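Local structure of galactose-binding lectin (6VAV) at residues A[83-88]-A[206-211]; A[77-82]-A[213-218]. The protein binds D-galactose as a calcium- and manganese-containing legume lectin that assembles into a homotetramer. One frame throughout, in Å; residues are numbered along the deposited sequence.

Contact 1 (A[83-88]-A[206-211]). With QTY (N-[[1-[(3S,3aR,6S,6aR)-6-[4-[[[4-[[(2R,3R,4S,5R,6R)-6-(hydroxymethyl)-3,4,5-tris(oxidanyl)oxan-2-yl]amino]-4-oxidanylidene-butanoyl]amino]methyl]-1,2,3-triazol-1-yl]-2,3,3a,5,6,6a-hexahydrofuro[3,2-b]furan-3-yl]-1,2,3-triazol-4-yl]methyl]-N'-[(2R,3R,4S,5R,6R)-6-(hydroxymethyl)-3,4,5-tris(oxidanyl)oxan-2-yl]butanediamide), chain E.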
loop_
_atom_site.group_PDB
_atom_site.type_symbol
_atom_site.label_atom_id
_atom_site.label_comp_id
_atom_site.label_asym_id
_atom_site.label_seq_id
_atom_site.Cartn_x
_atom_site.Cartn_y
_atom_site.Cartn_z
ATOM N N ASP A 83 31.227 3.072 15.489
ATOM C CA ASP A 83 31.767 3.744 14.302
ATOM C C ASP A 83 30.703 4.288 13.330
ATOM O O ASP A 83 31.052 5.055 12.434
ATOM C CB ASP A 83 32.696 2.800 13.558
ATOM C CG ASP A 83 34.077 2.816 14.164
ATOM O OD1 ASP A 83 34.316 2.034 15.118
ATOM O OD2 ASP A 83 34.894 3.664 13.745
ATOM N N GLY A 84 29.449 3.890 13.523
ATOM C CA GLY A 84 28.355 4.335 12.664
ATOM C C GLY A 84 27.580 3.222 12.002
ATOM O O GLY A 84 27.828 2.039 12.252
ATOM N N ILE A 85 26.641 3.614 11.135
ATOM C CA ILE A 85 25.725 2.715 10.428
ATOM C C ILE A 85 25.860 2.916 8.900
ATOM O O ILE A 85 25.997 4.047 8.438
ATOM C CB ILE A 85 24.251 3.000 10.885
ATOM C CG1 ILE A 85 24.047 2.823 12.414
ATOM C CG2 ILE A 85 23.217 2.171 10.076
ATOM C CD1 ILE A 85 22.717 3.356 12.982
ATOM N N ILE A 86 25.764 1.821 8.129
ATOM C CA ILE A 86 25.733 1.866 6.680
ATOM C C ILE A 86 24.461 1.133 6.155
ATOM O O ILE A 86 24.176 0.005 6.555
ATOM C CB ILE A 86 27.030 1.359 5.995
ATOM C CG1 ILE A 86 26.975 1.645 4.437
ATOM C CG2 ILE A 86 27.365 -0.112 6.349
ATOM C CD1 ILE A 86 28.273 1.397 3.627
ATOM N N PHE A 87 23.687 1.824 5.302
ATOM C CA PHE A 87 22.563 1.252 4.550
ATOM C C PHE A 87 23.210 0.714 3.293
ATOM O O PHE A 87 23.837 1.492 2.568
ATOM C CB PHE A 87 21.460 2.288 4.255
ATOM C CG PHE A 87 20.507 1.844 3.159
ATOM C CD1 PHE A 87 19.669 0.748 3.341
ATOM C CD2 PHE A 87 20.490 2.491 1.927
ATOM C CE1 PHE A 87 18.792 0.329 2.317
ATOM C CE2 PHE A 87 19.615 2.073 0.906
ATOM C CZ PHE A 87 18.775 0.995 1.107
ATOM N N PHE A 88 23.165 -0.607 3.071
ATOM C CA PHE A 88 23.941 -1.129 1.943
ATOM C C PHE A 88 23.171 -2.102 1.046
ATOM O O PHE A 88 22.112 -2.600 1.397
ATOM C CB PHE A 88 25.248 -1.796 2.445
ATOM C CG PHE A 88 25.095 -3.127 3.147
ATOM C CD1 PHE A 88 24.637 -3.195 4.462
ATOM C CD2 PHE A 88 25.536 -4.298 2.544
ATOM C CE1 PHE A 88 24.511 -4.428 5.122
ATOM C CE2 PHE A 88 25.456 -5.531 3.222
ATOM C CZ PHE A 88 24.941 -5.581 4.503
ATOM N N PHE A 206 21.294 -3.173 6.575
ATOM C CA PHE A 206 22.003 -2.257 7.449
ATOM C C PHE A 206 23.126 -2.983 8.175
ATOM O O PHE A 206 22.970 -4.131 8.576
ATOM C CB PHE A 206 21.051 -1.631 8.494
ATOM C CG PHE A 206 19.910 -0.864 7.887
ATOM C CD1 PHE A 206 20.075 0.458 7.488
ATOM C CD2 PHE A 206 18.674 -1.478 7.679
ATOM C CE1 PHE A 206 19.012 1.164 6.905
ATOM C CE2 PHE A 206 17.618 -0.778 7.078
ATOM C CZ PHE A 206 17.794 0.534 6.698
ATOM N N SER A 207 24.246 -2.306 8.323
ATOM C CA SER A 207 25.406 -2.825 9.062
ATOM C C SER A 207 25.955 -1.736 9.973
ATOM O O SER A 207 25.810 -0.563 9.677
ATOM C CB SER A 207 26.478 -3.309 8.088
ATOM O OG SER A 207 27.590 -3.848 8.794
ATOM N N ALA A 208 26.525 -2.130 11.110
ATOM C CA ALA A 208 27.187 -1.232 12.062
ATOM C C ALA A 208 28.299 -1.978 12.741
ATOM O O ALA A 208 28.247 -3.204 12.847
ATOM C CB ALA A 208 26.199 -0.705 13.095
ATOM N N SER A 209 29.305 -1.247 13.212
ATOM C CA SER A 209 30.430 -1.875 13.881
ATOM C C SER A 209 31.037 -0.965 14.950
ATOM O O SER A 209 30.722 0.225 15.044
ATOM C CB SER A 209 31.490 -2.273 12.859
ATOM O OG SER A 209 31.902 -1.144 12.112
ATOM N N GLY A 210 31.892 -1.568 15.761
ATOM C CA GLY A 210 32.643 -0.901 16.808
ATOM C C GLY A 210 34.030 -1.495 16.888
ATOM O O GLY A 210 34.356 -2.415 16.134
ATOM N N SER A 211 34.866 -0.938 17.758
ATOM C CA SER A 211 36.214 -1.437 17.993
ATOM C C SER A 211 36.416 -1.684 19.510
ATOM O O SER A 211 35.437 -1.771 20.266
ATOM C CB SER A 211 37.233 -0.442 17.440
ATOM O OG SER A 211 37.130 0.741 18.214
HETATM C C1 QTY E . 40.140 2.754 16.270
HETATM N N1 QTY E . 41.137 1.786 16.626
HETATM C C2 QTY E . 39.251 2.240 15.144
HETATM N N2 QTY E . 43.125 1.477 20.995
HETATM O O2 QTY E . 40.057 1.953 14.010
HETATM C C3 QTY E . 38.209 3.292 14.802
HETATM N N3 QTY E . 40.609 4.171 23.107
HETATM O O3 QTY E . 37.376 2.844 13.736
HETATM C C4 QTY E . 37.390 3.671 16.037
HETATM N N4 QTY E . 40.942 3.672 24.315
HETATM O O4 QTY E . 36.520 2.614 16.433
HETATM C C5 QTY E . 38.318 4.023 17.199
HETATM N N5 QTY E . 41.570 2.543 24.095
HETATM O O5 QTY E . 39.346 3.043 17.426
HETATM C C6 QTY E . 37.742 4.480 18.526
HETATM N N6 QTY E . 40.666 8.921 26.010
HETATM O O6 QTY E . 38.643 5.282 19.274
HETATM C C7 QTY E . 42.313 2.128 17.174
HETATM N N7 QTY E . 41.942 8.943 25.559
HETATM O O7 QTY E . 42.612 3.295 17.424
HETATM C C8 QTY E . 43.286 0.997 17.422
HETATM N N8 QTY E . 42.563 9.875 26.239
HETATM C C9 QTY E . 43.960 1.076 18.779
HETATM C C10 QTY E . 43.012 0.733 19.902
HETATM O O10 QTY E . 42.190 -0.176 19.796
HETATM C C11 QTY E . 42.389 1.153 22.199
HETATM C C12 QTY E . 41.671 2.336 22.757
HETATM C C13 QTY E . 41.045 3.370 22.124
HETATM C C14 QTY E . 39.794 5.392 23.012
HETATM C C15 QTY E . 38.553 5.265 23.892
HETATM O O15 QTY E . 38.914 5.816 25.174
HETATM C C16 QTY E . 40.090 6.630 25.061
HETATM C C17 QTY E . 39.657 8.059 25.386
HETATM C C18 QTY E . 39.250 8.612 24.022
HETATM C C19 QTY E . 40.472 6.633 23.589
HETATM O O19 QTY E . 39.949 7.841 23.025
HETATM C C20 QTY E . 40.495 9.827 26.986
HETATM C C21 QTY E . 41.704 10.449 27.119
#
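Two neighbouring antiparallel strands of the seven-stranded sheet of the legume lectin sandwich meet here, at the end that opens into the sugar site: 84-88 runs against 206-209, with N-to-C directions at 156°. The register is fixed by I86 and S207, a hydrogen-bonded pair closed by I86 N to S207 O (2.8 Å) and S207 N to I86 O (2.9 Å). On one side of the sheet lie I85, F87, F206 and A208. The F206 ring reaches across the strands, with CE1 3.6 Å from F87 CD1; the planes meet obliquely at 44°. F69 meets both rings, and W223 packs edge-to-face with F206, so the pair belongs to the layer between the two sheets. On the other side, F88 CG sits between its own backbone N and carbonyl carbon (chi1 73°), a torsion that turns the ring back over the neighbouring strand and brings CE1 3.7 Å from S207 CB. Just before G84, and after S209 on the partner strand, the chains leave the sheet for the site. D83, which follows a cis peptide bond, donates its N to S209 O (2.9 Å). Its carboxylate is gripped by two sugar hydroxyls of QTY, one for each oxygen: O4 donates to OD1 and O3 to OD2, both at 2.6 Å. S211 OG, hydrogen-bonded to G214 N, lies 2.7 Å from QTY O4. A cis-peptide aspartate receiving two adjacent sugar hydroxyls beside the calcium site is the hallmark of the legume lectin monosaccharide pocket.

Contact 2 (A[77-82]-A[213-218]). With QTY (N-[[1-[(3S,3aR,6S,6aR)-6-[4-[[[4-[[(2R,3R,4S,5R,6R)-6-(hydroxymethyl)-3,4,5-tris(oxidanyl)oxan-2-yl]amino]-4-oxidanylidene-butanoyl]amino]methyl]-1,2,3-triazol-1-yl]-2,3,3a,5,6,6a-hexahydrofuro[3,2-b]furan-3-yl]-1,2,3-triazol-4-yl]methyl]-N'-[(2R,3R,4S,5R,6R)-6-(hydroxymethyl)-3,4,5-tris(oxidanyl)oxan-2-yl]butanediamide), chain E.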
loop_
_atom_site.group_PDB
_atom_site.type_symbol
_atom_site.label_atom_id
_atom_site.label_comp_id
_atom_site.label_asym_id
_atom_site.label_seq_id
_atom_site.Cartn_x
_atom_site.Cartn_y
_atom_site.Cartn_z
ATOM N N LYS A 77 28.788 5.411 28.158
ATOM C CA LYS A 77 29.841 5.915 29.037
ATOM C C LYS A 77 31.237 5.339 28.675
ATOM O O LYS A 77 31.352 4.188 28.244
ATOM C CB LYS A 77 29.482 5.596 30.502
ATOM C CG LYS A 77 30.184 6.483 31.518
ATOM C CD LYS A 77 30.133 5.836 32.874
ATOM C CE LYS A 77 30.878 6.601 33.941
ATOM N NZ LYS A 77 31.183 5.725 35.101
ATOM N N ASP A 78 32.275 6.190 28.795
ATOM C CA ASP A 78 33.714 5.914 28.612
ATOM C C ASP A 78 34.163 5.624 27.180
ATOM O O ASP A 78 35.228 6.096 26.822
ATOM C CB ASP A 78 34.197 4.756 29.495
ATOM C CG ASP A 78 33.799 4.850 30.958
ATOM O OD1 ASP A 78 34.121 5.872 31.597
ATOM O OD2 ASP A 78 33.193 3.892 31.465
ATOM N N TYR A 79 33.411 4.845 26.374
ATOM C CA TYR A 79 33.837 4.516 25.009
ATOM C C TYR A 79 33.622 5.692 24.028
ATOM O O TYR A 79 32.755 6.546 24.236
ATOM C CB TYR A 79 33.117 3.262 24.480
ATOM C CG TYR A 79 33.366 2.000 25.275
ATOM C CD1 TYR A 79 34.503 1.223 25.059
ATOM C CD2 TYR A 79 32.442 1.554 26.219
ATOM C CE1 TYR A 79 34.746 0.062 25.808
ATOM C CE2 TYR A 79 32.661 0.384 26.954
ATOM C CZ TYR A 79 33.815 -0.359 26.746
ATOM O OH TYR A 79 34.000 -1.534 27.452
ATOM N N ASP A 80 34.439 5.737 22.980
ATOM C CA ASP A 80 34.303 6.723 21.895
ATOM C C ASP A 80 33.046 6.397 21.116
ATOM O O ASP A 80 32.869 5.223 20.782
ATOM C CB ASP A 80 35.523 6.684 20.973
ATOM C CG ASP A 80 36.695 7.514 21.431
ATOM O OD1 ASP A 80 36.479 8.482 22.184
ATOM O OD2 ASP A 80 37.815 7.249 20.971
ATOM N N PRO A 81 32.127 7.371 20.874
ATOM C CA PRO A 81 30.901 7.052 20.099
ATOM C C PRO A 81 31.265 6.743 18.647
ATOM O O PRO A 81 31.467 7.645 17.839
ATOM C CB PRO A 81 30.027 8.312 20.244
ATOM C CG PRO A 81 30.748 9.209 21.242
ATOM C CD PRO A 81 32.193 8.804 21.215
ATOM N N ALA A 82 31.400 5.453 18.345
ATOM C CA ALA A 82 31.877 4.963 17.056
ATOM C C ALA A 82 31.286 3.549 16.773
ATOM O O ALA A 82 30.841 2.907 17.723
ATOM C CB ALA A 82 33.422 4.919 17.068
ATOM N N GLY A 213 37.960 0.373 21.705
ATOM C CA GLY A 213 37.638 1.650 22.332
ATOM C C GLY A 213 36.485 2.445 21.742
ATOM O O GLY A 213 36.064 3.432 22.356
ATOM N N GLY A 214 35.977 2.033 20.570
ATOM C CA GLY A 214 34.894 2.730 19.869
ATOM C C GLY A 214 33.602 1.952 19.899
ATOM O O GLY A 214 33.482 0.922 19.241
ATOM N N ARG A 215 32.665 2.369 20.739
ATOM C CA ARG A 215 31.395 1.662 20.908
ATOM C C ARG A 215 30.289 2.647 21.167
ATOM O O ARG A 215 30.477 3.640 21.877
ATOM C CB ARG A 215 31.447 0.629 22.090
ATOM C CG ARG A 215 32.663 -0.290 22.061
ATOM C CD ARG A 215 32.617 -1.365 23.093
ATOM N NE ARG A 215 33.921 -2.000 23.210
ATOM C CZ ARG A 215 34.212 -2.965 24.075
ATOM N NH1 ARG A 215 33.278 -3.442 24.883
ATOM N NH2 ARG A 215 35.428 -3.482 24.113
ATOM N N GLN A 216 29.125 2.350 20.606
ATOM C CA GLN A 216 27.902 3.131 20.797
ATOM C C GLN A 216 26.705 2.272 20.480
ATOM O O GLN A 216 26.838 1.230 19.830
ATOM C CB GLN A 216 27.903 4.433 19.957
ATOM C CG GLN A 216 27.797 4.212 18.450
ATOM C CD GLN A 216 28.105 5.417 17.600
ATOM O OE1 GLN A 216 28.445 5.299 16.413
ATOM N NE2 GLN A 216 27.985 6.606 18.172
ATOM N N ILE A 217 25.530 2.708 20.935
ATOM C CA ILE A 217 24.274 2.043 20.632
ATOM C C ILE A 217 23.904 2.417 19.163
ATOM O O ILE A 217 23.902 3.610 18.827
ATOM C CB ILE A 217 23.176 2.453 21.647
ATOM C CG1 ILE A 217 23.536 1.988 23.085
ATOM C CG2 ILE A 217 21.824 1.883 21.234
ATOM C CD1 ILE A 217 22.824 2.770 24.211
ATOM N N HIS A 218 23.706 1.399 18.294
ATOM C CA HIS A 218 23.298 1.564 16.871
ATOM C C HIS A 218 21.942 0.909 16.712
ATOM O O HIS A 218 21.847 -0.326 16.808
ATOM C CB HIS A 218 24.311 0.935 15.889
ATOM C CG HIS A 218 25.725 1.431 15.958
ATOM N ND1 HIS A 218 26.721 0.689 16.595
ATOM C CD2 HIS A 218 26.293 2.513 15.376
ATOM C CE1 HIS A 218 27.845 1.357 16.394
ATOM N NE2 HIS A 218 27.637 2.462 15.666
HETATM C C1 QTY E . 40.140 2.754 16.270
HETATM N N1 QTY E . 41.137 1.786 16.626
HETATM C C2 QTY E . 39.251 2.240 15.144
HETATM N N2 QTY E . 43.125 1.477 20.995
HETATM O O2 QTY E . 40.057 1.953 14.010
HETATM C C3 QTY E . 38.209 3.292 14.802
HETATM N N3 QTY E . 40.609 4.171 23.107
HETATM O O3 QTY E . 37.376 2.844 13.736
HETATM C C4 QTY E . 37.390 3.671 16.037
HETATM N N4 QTY E . 40.942 3.672 24.315
HETATM O O4 QTY E . 36.520 2.614 16.433
HETATM C C5 QTY E . 38.318 4.023 17.199
HETATM N N5 QTY E . 41.570 2.543 24.095
HETATM O O5 QTY E . 39.346 3.043 17.426
HETATM C C6 QTY E . 37.742 4.480 18.526
HETATM N N6 QTY E . 40.666 8.921 26.010
HETATM O O6 QTY E . 38.643 5.282 19.274
HETATM C C7 QTY E . 42.313 2.128 17.174
HETATM N N7 QTY E . 41.942 8.943 25.559
HETATM O O7 QTY E . 42.612 3.295 17.424
HETATM C C8 QTY E . 43.286 0.997 17.422
HETATM N N8 QTY E . 42.563 9.875 26.239
HETATM C C9 QTY E . 43.960 1.076 18.779
HETATM C C10 QTY E . 43.012 0.733 19.902
HETATM O O10 QTY E . 42.190 -0.176 19.796
HETATM C C11 QTY E . 42.389 1.153 22.199
HETATM C C12 QTY E . 41.671 2.336 22.757
HETATM C C13 QTY E . 41.045 3.370 22.124
HETATM C C14 QTY E . 39.794 5.392 23.012
HETATM C C15 QTY E . 38.553 5.265 23.892
HETATM O O15 QTY E . 38.914 5.816 25.174
HETATM C C16 QTY E . 40.090 6.630 25.061
HETATM C C17 QTY E . 39.657 8.059 25.386
HETATM C C18 QTY E . 39.250 8.612 24.022
HETATM C C19 QTY E . 40.472 6.633 23.589
HETATM O O19 QTY E . 39.949 7.841 23.025
HETATM C C20 QTY E . 40.495 9.827 26.986
HETATM C C21 QTY E . 41.704 10.449 27.119
#
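Y79 and R215 lie face against face, the phenol ring and the guanidinium plane only 15° apart. The arginine's aliphatic part runs over the ring first: CD makes a CH-pi contact 3.8 Å from the Y79 ring centroid, 13° off the normal. The guanidinium is displaced toward the hydroxyl side, and Y79 CE1 lies 3.4 Å from its plane, near the rim. R215 is extended from CG to NE, which carries the side chain along the ring toward its NH1 partner, L37 O; the pair is therefore flat packing with its polar end held from outside. G213 O approaches the same ring differently, at its edge and in its plane. Beneath the side chains the backbones are joined by D80 N to G213 O and R215 N to D80 O, each 2.9 Å. The amide of Q216 packs on the opposite segment. Its CG is placed between backbone N and carbonyl carbon (chi1 69°), which directs the amide along P81 and A82; NE2 comes 3.4 Å from P81 CB, while OE1 is hydrogen-bonded to T124 OG1. The D80 carboxylate turns to the ligand, where QTY O6 donates to OD2 (2.7 Å). G214 passes close under the sugar, its CA 3.6 Å from QTY C6. An aspartate-bearing loop paired with a glycine-rich turn in this way forms one wall of the galactose-binding pocket of this legume lectin.

Overall arrangement
Contact 1 is an antiparallel pairing within the seven-stranded sheet; in contact 2, centred 12 Å away, the loop before strand 84-88 bridges the turn after 206-209, where the chain crosses from that sheet to the other. H218 joins them physically: its NE2 is 3.1 Å from G84 N, a probable hydrogen bond in which NE2 would be the acceptor, and its CG packs 3.6 Å from A208 CB. QTY spans both, with D83 of contact 1 holding one side of the sugar and D80 of contact 2 its O6; N127, a calcium ligand, adds a further bond. The D83 side chain is about 5 Å from the calcium ion, against about 7 Å for that of A82.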